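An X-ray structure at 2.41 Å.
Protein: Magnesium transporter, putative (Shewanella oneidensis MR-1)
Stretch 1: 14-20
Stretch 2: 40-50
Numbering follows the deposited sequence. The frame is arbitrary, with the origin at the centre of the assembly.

Stretch 1 (14-20) SPEDLIE
Stretch 2 (40-50) RQRQRFELYDQ

Two helices that run in nearly the same direction can pack by setting side chains of one into hollows between side chains of the other, and this pair from a putative magnesium transporter illustrates the principle. Helix 15-20 and helix 40-50, both with regular α-helical backbone torsions, cross at -31° with their axes 9.1 Å apart at closest approach. Pro-15 lies opposite Phe-45 (CA to CA 5.2 Å) and, one turn on, Ile-19 opposite Asp-49 (6.7 Å).

Ser-14 (phi/psi -82/158, chi1 p) immediately precedes the first helix, which begins at Pro-15, and its OG caps it by accepting from Asp-17 N at 3.1 Å; in return Ser-14 N donates to Asp-17 OD2 at 2.8 Å.

Pro-15, C-gamma endo, is the first bump. Its CG rests 3.5 Å from Gln-41 O and lies over one face of the Arg-44 guanidinium, 3.7 Å from NH1, while its CB meets Phe-45 CB at 3.8 Å. The compact ring thus fills a hollow bounded by three residues of the second helix.

Ile-19 (m, m) is the second bump. Its CD1 sits over the face of the Phe-45 ring, 3.9 Å from the centroid and 24° off the normal, a CH-pi contact, and reaches Asp-49 CB at 3.7 Å; its CG1 touches Tyr-48 CB at 3.7 Å. Phe-45 (chi1 t, chi2 96°) also presents its ring edge to Leu-18 (m, t), with CE1 3.9 Å from Leu-18 CB.

A salt bridge flanks this apolar packing. Glu-16 (chi1 m, chi2 p, chi3 -12°) starts sideways, but its end approaches the second helix: OE2 accepts from Arg-44 NH1 at 3.0 Å and 166°, near the guanidinium plane. Arg-44 has chi1 t, with chi2 149° and chi3 16° between wells. Glu-16 CG also packs 3.5 Å from CE1 of Tyr-48 (chi1 m, chi2 -120°).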

ATOM      1  N   SER A  14      -5.369  15.096   6.990  1.00 50.71           N
ATOM      2  CA  SER A  14      -6.350  14.041   7.050  1.00 48.97           C
ATOM      3  C   SER A  14      -7.100  13.926   5.724  1.00 48.09           C
ATOM      4  O   SER A  14      -7.186  14.885   4.936  1.00 48.24           O
ATOM      5  CB  SER A  14      -7.336  14.293   8.188  1.00 48.81           C
ATOM      6  OG  SER A  14      -8.176  15.399   7.916  1.00 48.41           O
ATOM      7  N   PRO A  15      -7.690  12.755   5.481  1.00 46.37           N
ATOM      8  CA  PRO A  15      -8.526  12.657   4.302  1.00 45.03           C
ATOM      9  C   PRO A  15      -9.661  13.690   4.297  1.00 44.21           C
ATOM     10  O   PRO A  15     -10.081  14.126   3.217  1.00 43.06           O
ATOM     11  CB  PRO A  15      -9.057  11.221   4.345  1.00 45.09           C
ATOM     12  CG  PRO A  15      -8.637  10.634   5.610  1.00 45.58           C
ATOM     13  CD  PRO A  15      -7.730  11.549   6.329  1.00 46.18           C
ATOM     14  N   GLU A  16     -10.124  14.097   5.480  1.00 43.76           N
ATOM     15  CA  GLU A  16     -11.172  15.137   5.599  1.00 44.35           C
ATOM     16  C   GLU A  16     -10.672  16.497   5.134  1.00 43.82           C
ATOM     17  O   GLU A  16     -11.407  17.269   4.528  1.00 43.93           O
ATOM     18  CB  GLU A  16     -11.672  15.288   7.053  1.00 44.95           C
ATOM     19  CG  GLU A  16     -12.389  14.051   7.671  1.00 47.96           C
ATOM     20  CD  GLU A  16     -11.445  13.029   8.361  1.00 49.75           C
ATOM     21  OE1 GLU A  16     -10.209  13.100   8.213  1.00 50.25           O
ATOM     22  OE2 GLU A  16     -11.962  12.129   9.054  1.00 54.94           O
ATOM     23  N   ASP A  17      -9.418  16.796   5.457  1.00 43.32           N
ATOM     24  CA  ASP A  17      -8.797  18.006   4.985  1.00 42.93           C
ATOM     25  C   ASP A  17      -8.830  18.003   3.466  1.00 41.71           C
ATOM     26  O   ASP A  17      -9.173  18.993   2.848  1.00 41.21           O
ATOM     27  CB  ASP A  17      -7.347  18.070   5.461  1.00 43.70           C
ATOM     28  CG  ASP A  17      -7.210  18.090   7.003  1.00 46.93           C
ATOM     29  OD1 ASP A  17      -8.188  18.448   7.726  1.00 48.04           O
ATOM     30  OD2 ASP A  17      -6.091  17.760   7.481  1.00 49.70           O
ATOM     31  N   LEU A  18      -8.480  16.875   2.867  1.00 40.82           N
ATOM     32  CA  LEU A  18      -8.424  16.795   1.417  1.00 40.60           C
ATOM     33  C   LEU A  18      -9.780  17.104   0.817  1.00 40.04           C
ATOM     34  O   LEU A  18      -9.868  17.897  -0.105  1.00 40.09           O
ATOM     35  CB  LEU A  18      -7.918  15.431   0.946  1.00 40.25           C
ATOM     36  CG  LEU A  18      -6.452  15.090   1.255  1.00 40.96           C
ATOM     37  CD1 LEU A  18      -6.129  13.648   0.831  1.00 38.82           C
ATOM     38  CD2 LEU A  18      -5.471  16.080   0.573  1.00 40.34           C
ATOM     39  N   ILE A  19     -10.831  16.529   1.394  1.00 40.15           N
ATOM     40  CA  ILE A  19     -12.206  16.718   0.923  1.00 39.91           C
ATOM     41  C   ILE A  19     -12.630  18.170   1.038  1.00 40.82           C
ATOM     42  O   ILE A  19     -13.158  18.780   0.080  1.00 39.93           O
ATOM     43  CB  ILE A  19     -13.212  15.830   1.698  1.00 40.03           C
ATOM     44  CG1 ILE A  19     -13.019  14.356   1.327  1.00 39.40           C
ATOM     45  CG2 ILE A  19     -14.657  16.251   1.406  1.00 36.84           C
ATOM     46  CD1 ILE A  19     -13.580  13.978  -0.043  1.00 37.98           C
ATOM     47  N   GLU A  20     -12.354  18.731   2.203  1.00 41.52           N
ATOM     48  CA  GLU A  20     -12.718  20.101   2.457  1.00 42.69           C
ATOM     49  C   GLU A  20     -11.995  21.035   1.482  1.00 42.68           C
ATOM     50  O   GLU A  20     -12.538  22.063   1.080  1.00 43.41           O
ATOM     51  CB  GLU A  20     -12.355  20.438   3.884  1.00 43.72           C
ATOM     52  CG  GLU A  20     -12.663  21.865   4.286  1.00 47.47           C
ATOM     53  CD  GLU A  20     -11.819  22.296   5.450  1.00 52.56           C
ATOM     54  OE1 GLU A  20     -11.151  21.417   6.044  1.00 54.72           O
ATOM     55  OE2 GLU A  20     -11.818  23.514   5.766  1.00 57.05           O
ATOM     56  N   ARG A  40      -7.366   2.452   5.363  1.00 44.94           N
ATOM     57  CA  ARG A  40      -8.498   2.920   6.193  1.00 44.58           C
ATOM     58  C   ARG A  40      -8.772   4.384   5.898  1.00 43.97           C
ATOM     59  O   ARG A  40      -9.915   4.799   5.805  1.00 43.55           O
ATOM     60  CB  ARG A  40      -8.235   2.768   7.711  1.00 44.80           C
ATOM     61  CG  ARG A  40      -8.709   1.466   8.371  1.00 46.59           C
ATOM     62  CD  ARG A  40      -9.272   1.672   9.817  1.00 48.26           C
ATOM     63  N   GLN A  41      -7.717   5.178   5.753  1.00 43.46           N
ATOM     64  CA  GLN A  41      -7.891   6.590   5.474  1.00 43.01           C
ATOM     65  C   GLN A  41      -8.423   6.809   4.053  1.00 42.06           C
ATOM     66  O   GLN A  41      -9.281   7.664   3.831  1.00 40.33           O
ATOM     67  CB  GLN A  41      -6.573   7.320   5.688  1.00 43.69           C
ATOM     68  CG  GLN A  41      -6.040   7.324   7.131  1.00 45.56           C
ATOM     69  CD  GLN A  41      -4.727   8.137   7.214  1.00 51.29           C
ATOM     70  OE1 GLN A  41      -3.640   7.621   6.879  1.00 56.19           O
ATOM     71  NE2 GLN A  41      -4.826   9.425   7.609  1.00 51.97           N
ATOM     72  N   ARG A  42      -7.935   6.031   3.091  1.00 41.70           N
ATOM     73  CA  ARG A  42      -8.511   6.086   1.730  1.00 42.25           C
ATOM     74  C   ARG A  42      -9.993   5.749   1.738  1.00 42.05           C
ATOM     75  O   ARG A  42     -10.761   6.325   0.979  1.00 42.47           O
ATOM     76  CB  ARG A  42      -7.826   5.123   0.764  1.00 42.09           C
ATOM     77  CG  ARG A  42      -6.579   5.657   0.147  1.00 43.53           C
ATOM     78  CD  ARG A  42      -6.011   4.699  -0.898  1.00 45.32           C
ATOM     79  NE  ARG A  42      -5.464   3.485  -0.284  1.00 45.95           N
ATOM     80  CZ  ARG A  42      -4.223   3.358   0.190  1.00 44.56           C
ATOM     81  NH1 ARG A  42      -3.360   4.366   0.145  1.00 41.99           N
ATOM     82  NH2 ARG A  42      -3.851   2.206   0.731  1.00 45.76           N
ATOM     83  N   GLN A  43     -10.394   4.812   2.593  1.00 41.86           N
ATOM     84  CA  GLN A  43     -11.803   4.406   2.663  1.00 42.03           C
ATOM     85  C   GLN A  43     -12.650   5.580   3.178  1.00 42.01           C
ATOM     86  O   GLN A  43     -13.727   5.856   2.657  1.00 42.09           O
ATOM     87  CB  GLN A  43     -11.987   3.157   3.540  1.00 42.09           C
ATOM     88  CG  GLN A  43     -11.498   1.813   2.915  1.00 43.52           C
ATOM     89  CD  GLN A  43     -11.465   0.570   3.909  1.00 46.67           C
ATOM     90  OE1 GLN A  43     -11.896   0.639   5.079  1.00 46.21           O
ATOM     91  NE2 GLN A  43     -10.966  -0.567   3.403  1.00 48.36           N
ATOM     92  N   ARG A  44     -12.124   6.281   4.177  1.00 42.04           N
ATOM     93  CA  ARG A  44     -12.778   7.439   4.767  1.00 42.59           C
ATOM     94  C   ARG A  44     -12.936   8.528   3.728  1.00 41.46           C
ATOM     95  O   ARG A  44     -13.985   9.165   3.627  1.00 40.91           O
ATOM     96  CB  ARG A  44     -11.992   7.929   6.001  1.00 43.31           C
ATOM     97  CG  ARG A  44     -12.787   8.872   6.960  1.00 48.84           C
ATOM     98  CD  ARG A  44     -12.392   8.776   8.507  1.00 55.33           C
ATOM     99  NE  ARG A  44     -11.101   8.112   8.774  1.00 60.97           N
ATOM    100  CZ  ARG A  44      -9.915   8.699   9.036  1.00 66.10           C
ATOM    101  NH1 ARG A  44      -9.776  10.034   9.121  1.00 67.56           N
ATOM    102  NH2 ARG A  44      -8.830   7.923   9.219  1.00 67.40           N
ATOM    103  N   PHE A  45     -11.919   8.706   2.907  1.00 41.12           N
ATOM    104  CA  PHE A  45     -12.010   9.683   1.848  1.00 41.39           C
ATOM    105  C   PHE A  45     -13.124   9.349   0.819  1.00 42.12           C
ATOM    106  O   PHE A  45     -13.894  10.232   0.406  1.00 42.17           O
ATOM    107  CB  PHE A  45     -10.653   9.834   1.160  1.00 41.38           C
ATOM    108  CG  PHE A  45     -10.675  10.773  -0.018  1.00 41.14           C
ATOM    109  CD1 PHE A  45     -10.297  12.113   0.131  1.00 42.13           C
ATOM    110  CD2 PHE A  45     -11.077  10.320  -1.271  1.00 38.85           C
ATOM    111  CE1 PHE A  45     -10.321  12.970  -0.944  1.00 41.87           C
ATOM    112  CE2 PHE A  45     -11.103  11.175  -2.361  1.00 41.14           C
ATOM    113  CZ  PHE A  45     -10.725  12.510  -2.208  1.00 40.30           C
ATOM    114  N   GLU A  46     -13.203   8.099   0.399  1.00 42.63           N
ATOM    115  CA  GLU A  46     -14.220   7.696  -0.572  1.00 43.94           C
ATOM    116  C   GLU A  46     -15.623   7.911  -0.033  1.00 43.37           C
ATOM    117  O   GLU A  46     -16.505   8.314  -0.790  1.00 43.08           O
ATOM    118  CB  GLU A  46     -14.049   6.220  -1.017  1.00 44.54           C
ATOM    119  CG  GLU A  46     -12.724   5.926  -1.807  1.00 49.62           C
ATOM    120  CD  GLU A  46     -12.516   6.853  -3.051  1.00 57.05           C
ATOM    121  OE1 GLU A  46     -13.496   7.090  -3.800  1.00 61.67           O
ATOM    122  OE2 GLU A  46     -11.383   7.361  -3.288  1.00 62.07           O
ATOM    123  N   LEU A  47     -15.821   7.676   1.268  1.00 43.22           N
ATOM    124  CA  LEU A  47     -17.135   7.888   1.881  1.00 42.93           C
ATOM    125  C   LEU A  47     -17.498   9.370   1.966  1.00 43.31           C
ATOM    126  O   LEU A  47     -18.632   9.757   1.647  1.00 43.35           O
ATOM    127  CB  LEU A  47     -17.206   7.278   3.262  1.00 42.47           C
ATOM    128  CG  LEU A  47     -17.238   5.744   3.296  1.00 43.06           C
ATOM    129  CD1 LEU A  47     -16.905   5.284   4.694  1.00 41.16           C
ATOM    130  CD2 LEU A  47     -18.564   5.152   2.823  1.00 41.32           C
ATOM    131  N   TYR A  48     -16.549  10.185   2.412  1.00 43.40           N
ATOM    132  CA  TYR A  48     -16.745  11.627   2.453  1.00 43.88           C
ATOM    133  C   TYR A  48     -16.960  12.179   1.038  1.00 44.18           C
ATOM    134  O   TYR A  48     -17.720  13.101   0.822  1.00 43.01           O
ATOM    135  CB  TYR A  48     -15.549  12.316   3.075  1.00 44.15           C
ATOM    136  CG  TYR A  48     -15.617  12.469   4.568  1.00 43.97           C
ATOM    137  CD1 TYR A  48     -15.580  13.722   5.167  1.00 44.44           C
ATOM    138  CD2 TYR A  48     -15.720  11.376   5.382  1.00 46.13           C
ATOM    139  CE1 TYR A  48     -15.656  13.864   6.552  1.00 45.63           C
ATOM    140  CE2 TYR A  48     -15.790  11.513   6.773  1.00 46.14           C
ATOM    141  CZ  TYR A  48     -15.760  12.751   7.338  1.00 45.29           C
ATOM    142  OH  TYR A  48     -15.815  12.860   8.693  1.00 47.44           O
ATOM    143  N   ASP A  49     -16.310  11.572   0.071  1.00 44.64           N
ATOM    144  CA  ASP A  49     -16.443  12.017  -1.286  1.00 45.27           C
ATOM    145  C   ASP A  49     -17.784  11.642  -1.865  1.00 45.07           C
ATOM    146  O   ASP A  49     -18.299  12.329  -2.750  1.00 45.75           O
ATOM    147  CB  ASP A  49     -15.318  11.421  -2.126  1.00 45.92           C
ATOM    148  CG  ASP A  49     -15.214  12.040  -3.501  1.00 48.00           C
ATOM    149  OD1 ASP A  49     -15.446  13.260  -3.674  1.00 49.45           O
ATOM    150  OD2 ASP A  49     -14.858  11.289  -4.422  1.00 52.58           O
ATOM    151  N   GLN A  50     -18.372  10.558  -1.382  1.00 44.98           N
ATOM    152  CA  GLN A  50     -19.648  10.135  -1.926  1.00 44.35           C
ATOM    153  C   GLN A  50     -20.814  10.690  -1.139  1.00 43.78           C
ATOM    154  O   GLN A  50     -21.840  10.964  -1.718  1.00 43.63           O
ATOM    155  CB  GLN A  50     -19.746   8.629  -1.980  1.00 44.19           C
ATOM    156  CG  GLN A  50     -21.031   8.152  -2.652  1.00 46.51           C
ATOM    157  CD  GLN A  50     -21.112   6.633  -2.764  1.00 50.29           C
ATOM    158  OE1 GLN A  50     -20.216   5.908  -2.300  1.00 52.09           O
ATOM    159  NE2 GLN A  50     -22.190   6.141  -3.369  1.00 50.43           N
TER